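Side-chain contacts in tyrosine--tRNA ligase, mitochondrial (Emericella nidulans, PDB 5IHX), which probably catalyses the ATP-dependent attachment of L-tyrosine to its cognate mitochondrial tRNA, releasing AMP and diphosphate: residues 310-313 with 314-318; 360-363 with 364-367; 299-303 with 304-308; 370-373 with 374-378. All coordinates share one frame; numbering follows the deposited sequence.

In the fold
The four contacts follow one another along the chain and gather on one side of it, in the helical region that comes after the Rossmann-type catalytic sheet of this class I synthetase. Contact 3 is the loop leading into helix 309-317, which carries contact 1; their centres lie about 11 Å apart. Contacts 2 and 4, with centres about 9 Å apart, occupy the successive helices 354-368 and 370-383, both of which pack on helix 309-317. Phe316 of contact 1 meets Phe363 of contact 2, while Tyr361 of contact 2 reaches Asp374 of contact 4. The Trp301 side chain in contact 3 is about 13 Å from the bound tyrosine.

Contact 1 of 4, residues 310-313 with 314-318; sequences FELY and QFFVR
Helix 309-317, which follows the loop of residues 299-308, carries Phe310 and Gln314 on successive turns. The Gln314 amide carbon CD lies 3.5 Å from Phe310 CE1, with the amide and ring planes turned 45° apart, an oblique meeting rather than a stack. The backbone bond from Gln314 N to Phe310 O, 2.9 Å, joins the same two residues. Two residues further on, Leu312 and Phe316 run side by side and point the same way, and methyl CD1 of Leu312 sits in plane at the ring edge, 3.5 Å from Phe316 CE2. Tyr313 and Val317 instead cross at about a right angle, Val317 CG1 touching Tyr313 CE1 at 3.4 Å. With CG held anti to the backbone N (chi1 -169°), the tyrosine ring leans beside its own carbonyl, on the side where Val317 follows. A water donates to Glu311 O at 3.0 Å and accepts from Arg318 NH2 at 2.9 Å. Glu311 O thus serves both Phe315 N and this water, which ties the arginine just past the helix end back to a carbonyl near the helix start. The buried Phe316 ring meets Leu312 by apolar packing, and Tyr313 adds a hydroxyl bond to His357 to its apolar touch on Val317.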
loop_
_atom_site.group_PDB
_atom_site.type_symbol
_atom_site.label_atom_id
_atom_site.label_comp_id
_atom_site.label_asym_id
_atom_site.label_seq_id
_atom_site.Cartn_x
_atom_site.Cartn_y
_atom_site.Cartn_z
ATOM N N PHE A 310 -43.054 -8.219 7.708
ATOM C CA PHE A 310 -44.176 -8.515 6.830
ATOM C C PHE A 310 -43.735 -8.469 5.371
ATOM O O PHE A 310 -44.090 -9.330 4.565
ATOM C CB PHE A 310 -45.312 -7.515 7.073
ATOM C CG PHE A 310 -46.554 -7.803 6.281
ATOM C CD1 PHE A 310 -46.845 -7.080 5.136
ATOM C CD2 PHE A 310 -47.425 -8.806 6.675
ATOM C CE1 PHE A 310 -47.988 -7.345 4.403
ATOM C CE2 PHE A 310 -48.570 -9.075 5.946
ATOM C CZ PHE A 310 -48.850 -8.344 4.810
ATOM N N GLU A 311 -42.955 -7.448 5.044
ATOM C CA GLU A 311 -42.453 -7.241 3.691
ATOM C C GLU A 311 -41.377 -8.248 3.291
ATOM O O GLU A 311 -41.270 -8.615 2.122
ATOM C CB GLU A 311 -41.927 -5.818 3.577
ATOM C CG GLU A 311 -43.042 -4.798 3.496
ATOM C CD GLU A 311 -42.661 -3.447 4.075
ATOM O OE1 GLU A 311 -41.993 -3.428 5.127
ATOM O OE2 GLU A 311 -42.996 -2.409 3.465
ATOM N N LEU A 312 -40.589 -8.701 4.258
ATOM C CA LEU A 312 -39.601 -9.738 3.993
ATOM C C LEU A 312 -40.350 -11.020 3.667
ATOM O O LEU A 312 -39.962 -11.783 2.782
ATOM C CB LEU A 312 -38.671 -9.940 5.192
ATOM C CG LEU A 312 -37.474 -10.894 5.052
ATOM C CD1 LEU A 312 -36.938 -10.962 3.629
ATOM C CD2 LEU A 312 -36.355 -10.480 5.990
ATOM N N TYR A 313 -41.448 -11.239 4.379
ATOM C CA TYR A 313 -42.295 -12.395 4.136
ATOM C C TYR A 313 -42.886 -12.319 2.732
ATOM O O TYR A 313 -42.850 -13.294 1.985
ATOM C CB TYR A 313 -43.405 -12.477 5.181
ATOM C CG TYR A 313 -44.161 -13.782 5.169
ATOM C CD1 TYR A 313 -45.331 -13.925 4.436
ATOM C CD2 TYR A 313 -43.706 -14.872 5.894
ATOM C CE1 TYR A 313 -46.028 -15.120 4.427
ATOM C CE2 TYR A 313 -44.391 -16.071 5.889
ATOM C CZ TYR A 313 -45.552 -16.192 5.151
ATOM O OH TYR A 313 -46.247 -17.382 5.143
ATOM N N GLN A 314 -43.434 -11.155 2.384
ATOM C CA GLN A 314 -44.013 -10.943 1.059
ATOM C C GLN A 314 -43.007 -11.222 -0.057
ATOM O O GLN A 314 -43.340 -11.840 -1.064
ATOM C CB GLN A 314 -44.555 -9.518 0.913
ATOM C CG GLN A 314 -45.892 -9.299 1.599
ATOM C CD GLN A 314 -46.451 -7.909 1.363
ATOM O OE1 GLN A 314 -45.780 -6.905 1.602
ATOM N NE2 GLN A 314 -47.691 -7.847 0.889
ATOM N N PHE A 315 -41.786 -10.734 0.108
ATOM C CA PHE A 315 -40.764 -10.922 -0.910
ATOM C C PHE A 315 -40.584 -12.401 -1.241
ATOM O O PHE A 315 -40.506 -12.779 -2.410
ATOM C CB PHE A 315 -39.433 -10.320 -0.464
ATOM C CG PHE A 315 -38.294 -10.628 -1.391
ATOM C CD1 PHE A 315 -37.337 -11.571 -1.053
ATOM C CD2 PHE A 315 -38.182 -9.971 -2.608
ATOM C CE1 PHE A 315 -36.286 -11.850 -1.909
ATOM C CE2 PHE A 315 -37.136 -10.249 -3.468
ATOM C CZ PHE A 315 -36.187 -11.189 -3.118
ATOM N N PHE A 316 -40.521 -13.236 -0.210
ATOM C CA PHE A 316 -40.293 -14.661 -0.414
ATOM C C PHE A 316 -41.536 -15.428 -0.874
ATOM O O PHE A 316 -41.403 -16.429 -1.580
ATOM C CB PHE A 316 -39.736 -15.285 0.867
ATOM C CG PHE A 316 -38.246 -15.134 1.005
ATOM C CD1 PHE A 316 -37.386 -15.972 0.314
ATOM C CD2 PHE A 316 -37.705 -14.145 1.808
ATOM C CE1 PHE A 316 -36.015 -15.835 0.432
ATOM C CE2 PHE A 316 -36.337 -14.004 1.927
ATOM C CZ PHE A 316 -35.492 -14.849 1.238
ATOM N N VAL A 317 -42.736 -14.983 -0.500
ATOM C CA VAL A 317 -43.942 -15.658 -0.986
ATOM C C VAL A 317 -44.127 -15.413 -2.487
ATOM O O VAL A 317 -44.801 -16.184 -3.164
ATOM C CB VAL A 317 -45.238 -15.234 -0.238
ATOM C CG1 VAL A 317 -45.181 -15.650 1.219
ATOM C CG2 VAL A 317 -45.476 -13.764 -0.355
ATOM N N ARG A 318 -43.535 -14.336 -2.999
ATOM C CA ARG A 318 -43.615 -14.021 -4.426
ATOM C C ARG A 318 -42.550 -14.751 -5.242
ATOM O O ARG A 318 -42.410 -14.501 -6.438
ATOM C CB ARG A 318 -43.467 -12.512 -4.664
ATOM C CG ARG A 318 -44.594 -11.658 -4.120
ATOM C CD ARG A 318 -44.508 -10.243 -4.671
ATOM N NE ARG A 318 -43.223 -9.611 -4.368
ATOM C CZ ARG A 318 -43.002 -8.787 -3.345
ATOM N NH1 ARG A 318 -43.976 -8.481 -2.496
ATOM N NH2 ARG A 318 -41.793 -8.267 -3.168
HETATM O O HOH W 1 -41.837 -7.162 -0.494
#

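Contact 2 of 4, residues 360-363 with 364-367; sequences AYEF and VELI
Val364, the first residue of the second half, answers Ala360 one turn back: its N donates to Ala360 O at 3.0 Å, and its CG2 methyl lies 3.2 Å from that same oxygen. Glu365 comes next. Its chain is extended, with CG anti to the backbone N (chi1 178°), and carries the carboxylate out to Tyr361, where OE1 lies 3.2 Å from ring atom CE2. Ring and carboxylate planes stand 85° apart, nearly perpendicular. Glu365 OE1 is also 4.5 Å from Glu362 OE1, and Lys153 forms salt bridges with both, which probably offsets the repulsion between these buried acids; Glu362 OE2 bonds the hydroxyl of Tyr150. Leu366 adds the backbone bond from its N to Glu362 O, 2.9 Å long, and a looser apolar touch on Phe363. Ile367 closes the series by laying CG1 over one face of the Phe363 ring, a CH-pi contact 3.9 Å from the centroid and 25° off the normal. Ile367 CD1 lies 3.9 Å from Phe363 CZ. These two turns pack among three helices: Ala360 and Val364 on helix 309-317, Tyr361 and Glu365 on helix 370-383, and Leu366 and Ile367 on helix 126-153, while Arg149 of that last helix bonds the carbonyls of Glu365 and Leu366.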
loop_
_atom_site.group_PDB
_atom_site.type_symbol
_atom_site.label_atom_id
_atom_site.label_comp_id
_atom_site.label_asym_id
_atom_site.label_seq_id
_atom_site.Cartn_x
_atom_site.Cartn_y
_atom_site.Cartn_z
ATOM N N ALA A 360 -40.917 -18.647 3.004
ATOM C CA ALA A 360 -41.020 -17.345 3.648
ATOM C C ALA A 360 -40.994 -17.478 5.165
ATOM O O ALA A 360 -40.328 -16.709 5.854
ATOM C CB ALA A 360 -42.289 -16.635 3.201
ATOM N N TYR A 361 -41.724 -18.461 5.682
ATOM C CA TYR A 361 -41.809 -18.661 7.121
ATOM C C TYR A 361 -40.445 -18.996 7.708
ATOM O O TYR A 361 -40.014 -18.385 8.687
ATOM C CB TYR A 361 -42.807 -19.773 7.457
ATOM C CG TYR A 361 -42.982 -19.990 8.945
ATOM C CD1 TYR A 361 -44.001 -19.359 9.643
ATOM C CD2 TYR A 361 -42.118 -20.817 9.652
ATOM C CE1 TYR A 361 -44.160 -19.550 11.003
ATOM C CE2 TYR A 361 -42.267 -21.014 11.008
ATOM C CZ TYR A 361 -43.289 -20.377 11.680
ATOM O OH TYR A 361 -43.438 -20.572 13.034
ATOM N N GLU A 362 -39.775 -19.973 7.106
ATOM C CA GLU A 362 -38.478 -20.423 7.592
ATOM C C GLU A 362 -37.459 -19.293 7.643
ATOM O O GLU A 362 -36.759 -19.128 8.641
ATOM C CB GLU A 362 -37.946 -21.559 6.717
ATOM C CG GLU A 362 -38.644 -22.889 6.945
ATOM C CD GLU A 362 -38.398 -23.442 8.337
ATOM O OE1 GLU A 362 -39.360 -23.945 8.955
ATOM O OE2 GLU A 362 -37.241 -23.377 8.810
ATOM N N PHE A 363 -37.378 -18.510 6.573
ATOM C CA PHE A 363 -36.359 -17.476 6.501
ATOM C C PHE A 363 -36.670 -16.328 7.452
ATOM O O PHE A 363 -35.760 -15.747 8.045
ATOM C CB PHE A 363 -36.211 -16.943 5.077
ATOM C CG PHE A 363 -35.030 -16.035 4.905
ATOM C CD1 PHE A 363 -33.756 -16.559 4.768
ATOM C CD2 PHE A 363 -35.186 -14.660 4.907
ATOM C CE1 PHE A 363 -32.663 -15.729 4.622
ATOM C CE2 PHE A 363 -34.098 -13.827 4.761
ATOM C CZ PHE A 363 -32.836 -14.361 4.618
ATOM N N VAL A 364 -37.948 -16.000 7.604
ATOM C CA VAL A 364 -38.339 -14.961 8.552
ATOM C C VAL A 364 -38.031 -15.428 9.972
ATOM O O VAL A 364 -37.579 -14.642 10.800
ATOM C CB VAL A 364 -39.828 -14.584 8.416
ATOM C CG1 VAL A 364 -40.300 -13.764 9.620
ATOM C CG2 VAL A 364 -40.057 -13.800 7.136
ATOM N N GLU A 365 -38.267 -16.706 10.254
ATOM C CA GLU A 365 -37.952 -17.238 11.575
ATOM C C GLU A 365 -36.454 -17.164 11.838
ATOM O O GLU A 365 -36.032 -16.783 12.931
ATOM C CB GLU A 365 -38.436 -18.680 11.731
ATOM C CG GLU A 365 -38.075 -19.273 13.092
ATOM C CD GLU A 365 -38.710 -20.627 13.347
ATOM O OE1 GLU A 365 -39.367 -21.167 12.433
ATOM O OE2 GLU A 365 -38.553 -21.149 14.472
ATOM N N LEU A 366 -35.654 -17.533 10.841
ATOM C CA LEU A 366 -34.200 -17.469 10.967
ATOM C C LEU A 366 -33.745 -16.056 11.300
ATOM O O LEU A 366 -32.991 -15.852 12.242
ATOM C CB LEU A 366 -33.518 -17.943 9.679
ATOM C CG LEU A 366 -32.016 -17.643 9.550
ATOM C CD1 LEU A 366 -31.209 -18.278 10.680
ATOM C CD2 LEU A 366 -31.490 -18.100 8.196
ATOM N N ILE A 367 -34.224 -15.077 10.543
ATOM C CA ILE A 367 -33.747 -13.708 10.694
ATOM C C ILE A 367 -34.387 -12.991 11.881
ATOM O O ILE A 367 -33.694 -12.312 12.641
ATOM C CB ILE A 367 -34.009 -12.881 9.411
ATOM C CG1 ILE A 367 -33.344 -13.531 8.194
ATOM C CG2 ILE A 367 -33.523 -11.443 9.583
ATOM C CD1 ILE A 367 -31.828 -13.627 8.274
#

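Contact 3 of 4, residues 299-303 with 304-308; sequences AIWLD and KDMTS
Asp303 O is gripped by two amides of the turn that follows it. Thr307 N reaches it at 2.8 Å with an almost straight bond (173° at the hydrogen), while Met306 N, at 2.9 Å, comes from above the carbonyl plane. The carboxylate of the same aspartate turns forward, its CG anti to the backbone N (chi1 -175°), and OD2 accepts from Asp305 N at 2.6 Å on its anti side, as in an Asx turn. Separately, Thr307 OG1 takes the N-H of Trp301 at 3.0 Å and lies near the plane of the indole at its edge, 3.1 Å from Trp301 CD1. Met306 covers the ring: its chain bends at the last torsion (chi3 67°), setting CE over one face, 3.6 Å from the centroid of the five-membered ring, with the sulfur higher up in a Met-aromatic contact. Ala299 CB lies against the opposite face, offset toward the rim. A water donates to both Trp301 O and Thr307 O, bridging the two residues. Since the chain here has no regular helix or strand, its shape depends on this mixture: backbone N-H groups are paid for by one carbonyl, one carboxylate and one hydroxyl, and the indole lies between the methyls of Met306 and Ala299, in the loop that leads into helix 309-317.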
loop_
_atom_site.group_PDB
_atom_site.type_symbol
_atom_site.label_atom_id
_atom_site.label_comp_id
_atom_site.label_asym_id
_atom_site.label_seq_id
_atom_site.Cartn_x
_atom_site.Cartn_y
_atom_site.Cartn_z
ATOM N N ALA A 299 -33.534 -2.958 -2.439
ATOM C CA ALA A 299 -32.987 -4.045 -1.632
ATOM C C ALA A 299 -33.974 -4.573 -0.592
ATOM O O ALA A 299 -34.824 -3.839 -0.084
ATOM C CB ALA A 299 -31.711 -3.589 -0.944
ATOM N N ILE A 300 -33.839 -5.859 -0.286
ATOM C CA ILE A 300 -34.616 -6.508 0.762
ATOM C C ILE A 300 -33.737 -6.649 2.003
ATOM O O ILE A 300 -32.994 -7.619 2.146
ATOM C CB ILE A 300 -35.128 -7.890 0.313
ATOM C CG1 ILE A 300 -35.841 -7.786 -1.041
ATOM C CG2 ILE A 300 -36.048 -8.486 1.367
ATOM C CD1 ILE A 300 -37.094 -6.924 -1.028
ATOM N N TRP A 301 -33.828 -5.669 2.895
ATOM C CA TRP A 301 -32.944 -5.592 4.056
ATOM C C TRP A 301 -33.283 -6.609 5.143
ATOM O O TRP A 301 -34.435 -7.008 5.302
ATOM C CB TRP A 301 -32.994 -4.182 4.643
ATOM C CG TRP A 301 -32.754 -3.111 3.623
ATOM C CD1 TRP A 301 -33.697 -2.342 3.005
ATOM C CD2 TRP A 301 -31.489 -2.693 3.097
ATOM N NE1 TRP A 301 -33.097 -1.470 2.131
ATOM C CE2 TRP A 301 -31.740 -1.666 2.168
ATOM C CE3 TRP A 301 -30.165 -3.088 3.324
ATOM C CZ2 TRP A 301 -30.722 -1.027 1.465
ATOM C CZ3 TRP A 301 -29.155 -2.453 2.624
ATOM C CH2 TRP A 301 -29.439 -1.433 1.707
ATOM N N LEU A 302 -32.260 -7.025 5.883
ATOM C CA LEU A 302 -32.433 -7.945 7.001
ATOM C C LEU A 302 -32.750 -7.187 8.286
ATOM O O LEU A 302 -33.074 -7.791 9.308
ATOM C CB LEU A 302 -31.177 -8.802 7.189
ATOM C CG LEU A 302 -30.754 -9.646 5.982
ATOM C CD1 LEU A 302 -29.538 -10.493 6.317
ATOM C CD2 LEU A 302 -31.897 -10.532 5.499
ATOM N N ASP A 303 -32.656 -5.860 8.226
ATOM C CA ASP A 303 -32.988 -5.005 9.362
ATOM C C ASP A 303 -34.484 -4.697 9.384
ATOM O O ASP A 303 -35.021 -4.115 8.441
ATOM C CB ASP A 303 -32.182 -3.704 9.308
ATOM C CG ASP A 303 -32.394 -2.831 10.534
ATOM O OD1 ASP A 303 -31.421 -2.187 10.977
ATOM O OD2 ASP A 303 -33.526 -2.790 11.058
ATOM N N LYS A 304 -35.144 -5.099 10.465
ATOM C CA LYS A 304 -36.584 -4.911 10.637
ATOM C C LYS A 304 -37.020 -3.452 10.463
ATOM O O LYS A 304 -38.132 -3.178 10.010
ATOM C CB LYS A 304 -36.997 -5.416 12.024
ATOM C CG LYS A 304 -38.454 -5.197 12.402
ATOM C CD LYS A 304 -38.657 -5.491 13.880
ATOM C CE LYS A 304 -39.902 -6.318 14.136
ATOM N NZ LYS A 304 -41.164 -5.599 13.812
ATOM N N ASP A 305 -36.143 -2.520 10.818
ATOM C CA ASP A 305 -36.472 -1.099 10.750
ATOM C C ASP A 305 -36.362 -0.538 9.332
ATOM O O ASP A 305 -36.871 0.548 9.053
ATOM C CB ASP A 305 -35.567 -0.303 11.697
ATOM C CG ASP A 305 -35.874 -0.570 13.163
ATOM O OD1 ASP A 305 -37.058 -0.760 13.501
ATOM O OD2 ASP A 305 -34.929 -0.588 13.979
ATOM N N MET A 306 -35.690 -1.268 8.445
ATOM C CA MET A 306 -35.553 -0.850 7.049
ATOM C C MET A 306 -36.512 -1.628 6.153
ATOM O O MET A 306 -37.161 -1.058 5.272
ATOM C CB MET A 306 -34.112 -1.043 6.580
ATOM C CG MET A 306 -33.112 -0.194 7.360
ATOM S SD MET A 306 -31.400 -0.494 6.888
ATOM C CE MET A 306 -31.395 0.137 5.211
ATOM N N THR A 307 -36.598 -2.933 6.392
ATOM C CA THR A 307 -37.561 -3.790 5.710
ATOM C C THR A 307 -38.342 -4.568 6.762
ATOM O O THR A 307 -37.788 -5.424 7.451
ATOM C CB THR A 307 -36.873 -4.769 4.727
ATOM O OG1 THR A 307 -36.249 -4.036 3.668
ATOM C CG2 THR A 307 -37.880 -5.753 4.131
ATOM N N SER A 308 -39.629 -4.261 6.886
ATOM C CA SER A 308 -40.468 -4.894 7.896
ATOM C C SER A 308 -40.507 -6.403 7.702
ATOM O O SER A 308 -40.279 -6.907 6.604
ATOM C CB SER A 308 -41.889 -4.335 7.855
ATOM O OG SER A 308 -42.583 -4.820 6.720
HETATM O O HOH W 2 -36.335 -7.652 7.373
#

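Contact 4 of 4, residues 370-373 with 374-378; sequences KDEA and DAVSM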
loop_
_atom_site.group_PDB
_atom_site.type_symbol
_atom_site.label_atom_id
_atom_site.label_comp_id
_atom_site.label_asym_id
_atom_site.label_seq_id
_atom_site.Cartn_x
_atom_site.Cartn_y
_atom_site.Cartn_z
ATOM N N LYS A 370 -39.306 -16.787 15.747
ATOM C CA LYS A 370 -40.557 -17.519 15.566
ATOM C C LYS A 370 -41.795 -16.627 15.703
ATOM O O LYS A 370 -42.720 -16.720 14.894
ATOM C CB LYS A 370 -40.637 -18.672 16.568
ATOM C CG LYS A 370 -41.871 -19.549 16.413
ATOM C CD LYS A 370 -41.917 -20.639 17.471
ATOM C CE LYS A 370 -43.112 -21.558 17.270
ATOM N NZ LYS A 370 -44.403 -20.821 17.361
ATOM N N ASP A 371 -41.820 -15.783 16.732
ATOM C CA ASP A 371 -42.969 -14.913 16.980
ATOM C C ASP A 371 -43.272 -14.015 15.786
ATOM O O ASP A 371 -44.433 -13.816 15.427
ATOM C CB ASP A 371 -42.735 -14.049 18.223
ATOM C CG ASP A 371 -42.745 -14.855 19.506
ATOM O OD1 ASP A 371 -43.454 -15.883 19.561
ATOM O OD2 ASP A 371 -42.047 -14.456 20.462
ATOM N N GLU A 372 -42.226 -13.470 15.172
ATOM C CA GLU A 372 -42.395 -12.654 13.976
ATOM C C GLU A 372 -42.911 -13.498 12.819
ATOM O O GLU A 372 -43.777 -13.062 12.066
ATOM C CB GLU A 372 -41.082 -11.974 13.594
ATOM C CG GLU A 372 -40.690 -10.853 14.537
ATOM C CD GLU A 372 -41.536 -9.612 14.336
ATOM O OE1 GLU A 372 -41.366 -8.645 15.107
ATOM O OE2 GLU A 372 -42.381 -9.612 13.414
ATOM N N ALA A 373 -42.382 -14.711 12.690
ATOM C CA ALA A 373 -42.779 -15.607 11.611
ATOM C C ALA A 373 -44.255 -15.977 11.736
ATOM O O ALA A 373 -44.990 -15.972 10.747
ATOM C CB ALA A 373 -41.913 -16.857 11.612
ATOM N N ASP A 374 -44.685 -16.300 12.951
ATOM C CA ASP A 374 -46.087 -16.623 13.199
ATOM C C ASP A 374 -46.996 -15.443 12.864
ATOM O O ASP A 374 -47.994 -15.602 12.166
ATOM C CB ASP A 374 -46.300 -17.038 14.657
ATOM C CG ASP A 374 -45.687 -18.390 14.978
ATOM O OD1 ASP A 374 -45.564 -19.226 14.059
ATOM O OD2 ASP A 374 -45.335 -18.618 16.153
ATOM N N ALA A 375 -46.635 -14.258 13.347
ATOM C CA ALA A 375 -47.468 -13.076 13.163
ATOM C C ALA A 375 -47.672 -12.725 11.690
ATOM O O ALA A 375 -48.805 -12.541 11.245
ATOM C CB ALA A 375 -46.864 -11.890 13.902
ATOM N N VAL A 376 -46.583 -12.630 10.931
ATOM C CA VAL A 376 -46.688 -12.192 9.540
ATOM C C VAL A 376 -47.349 -13.247 8.657
ATOM O O VAL A 376 -48.060 -12.903 7.716
ATOM C CB VAL A 376 -45.306 -11.828 8.944
ATOM C CG1 VAL A 376 -44.662 -10.702 9.745
ATOM C CG2 VAL A 376 -44.391 -13.047 8.877
ATOM N N SER A 377 -47.129 -14.524 8.962
ATOM C CA SER A 377 -47.731 -15.600 8.179
ATOM C C SER A 377 -49.241 -15.654 8.385
ATOM O O SER A 377 -49.999 -15.866 7.436
ATOM C CB SER A 377 -47.110 -16.951 8.542
ATOM O OG SER A 377 -47.246 -17.226 9.924
ATOM N N MET A 378 -49.675 -15.461 9.625
ATOM C CA MET A 378 -51.099 -15.439 9.932
ATOM C C MET A 378 -51.761 -14.233 9.272
ATOM O O MET A 378 -52.822 -14.354 8.660
ATOM C CB MET A 378 -51.325 -15.409 11.445
ATOM C CG MET A 378 -50.896 -16.685 12.161
ATOM S SD MET A 378 -51.816 -18.152 11.661
ATOM C CE MET A 378 -53.440 -17.777 12.313
#
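Residues 370-378 form the opening turns of helix 370-383, with each backbone N-H from Asp374 to Ser377 bonded to the carbonyl four residues before it. The first, from Asp374 N to Lys370 O, is 2.8 Å long and nearly linear at 166°. The side chains of these two residues are joined as well. Lys370 NZ meets Asp374 OD2 at 2.7 Å in a salt bridge that uses the syn lone pair, the one on the side of the other carboxylate oxygen. Extended until a final bend (chi4 -61°), the lysine chain leads outward from the helix and turns its ammonium onto the acid. Asp374 OD1 is hydrogen-bonded to the hydroxyl of Tyr361, so both carboxylate oxygens have partners and the group is fixed from two directions. Three residues on, Ser377 OG folds back over the backbone, 2.7 Å from Ala373 O and 2.9 Å from Asp374 O; its single proton could serve either. Val376 keeps its CG2 3.2 Å from Glu372 O, while the end of Glu372 bonds Thr309. An i to i+4 Lys-Asp salt bridge is a common feature of surface helices; this one is amphipathic, with Ala373 and Val376 packed against helices 354-368 and 309-317 and Lys370 and Asp371 exposed.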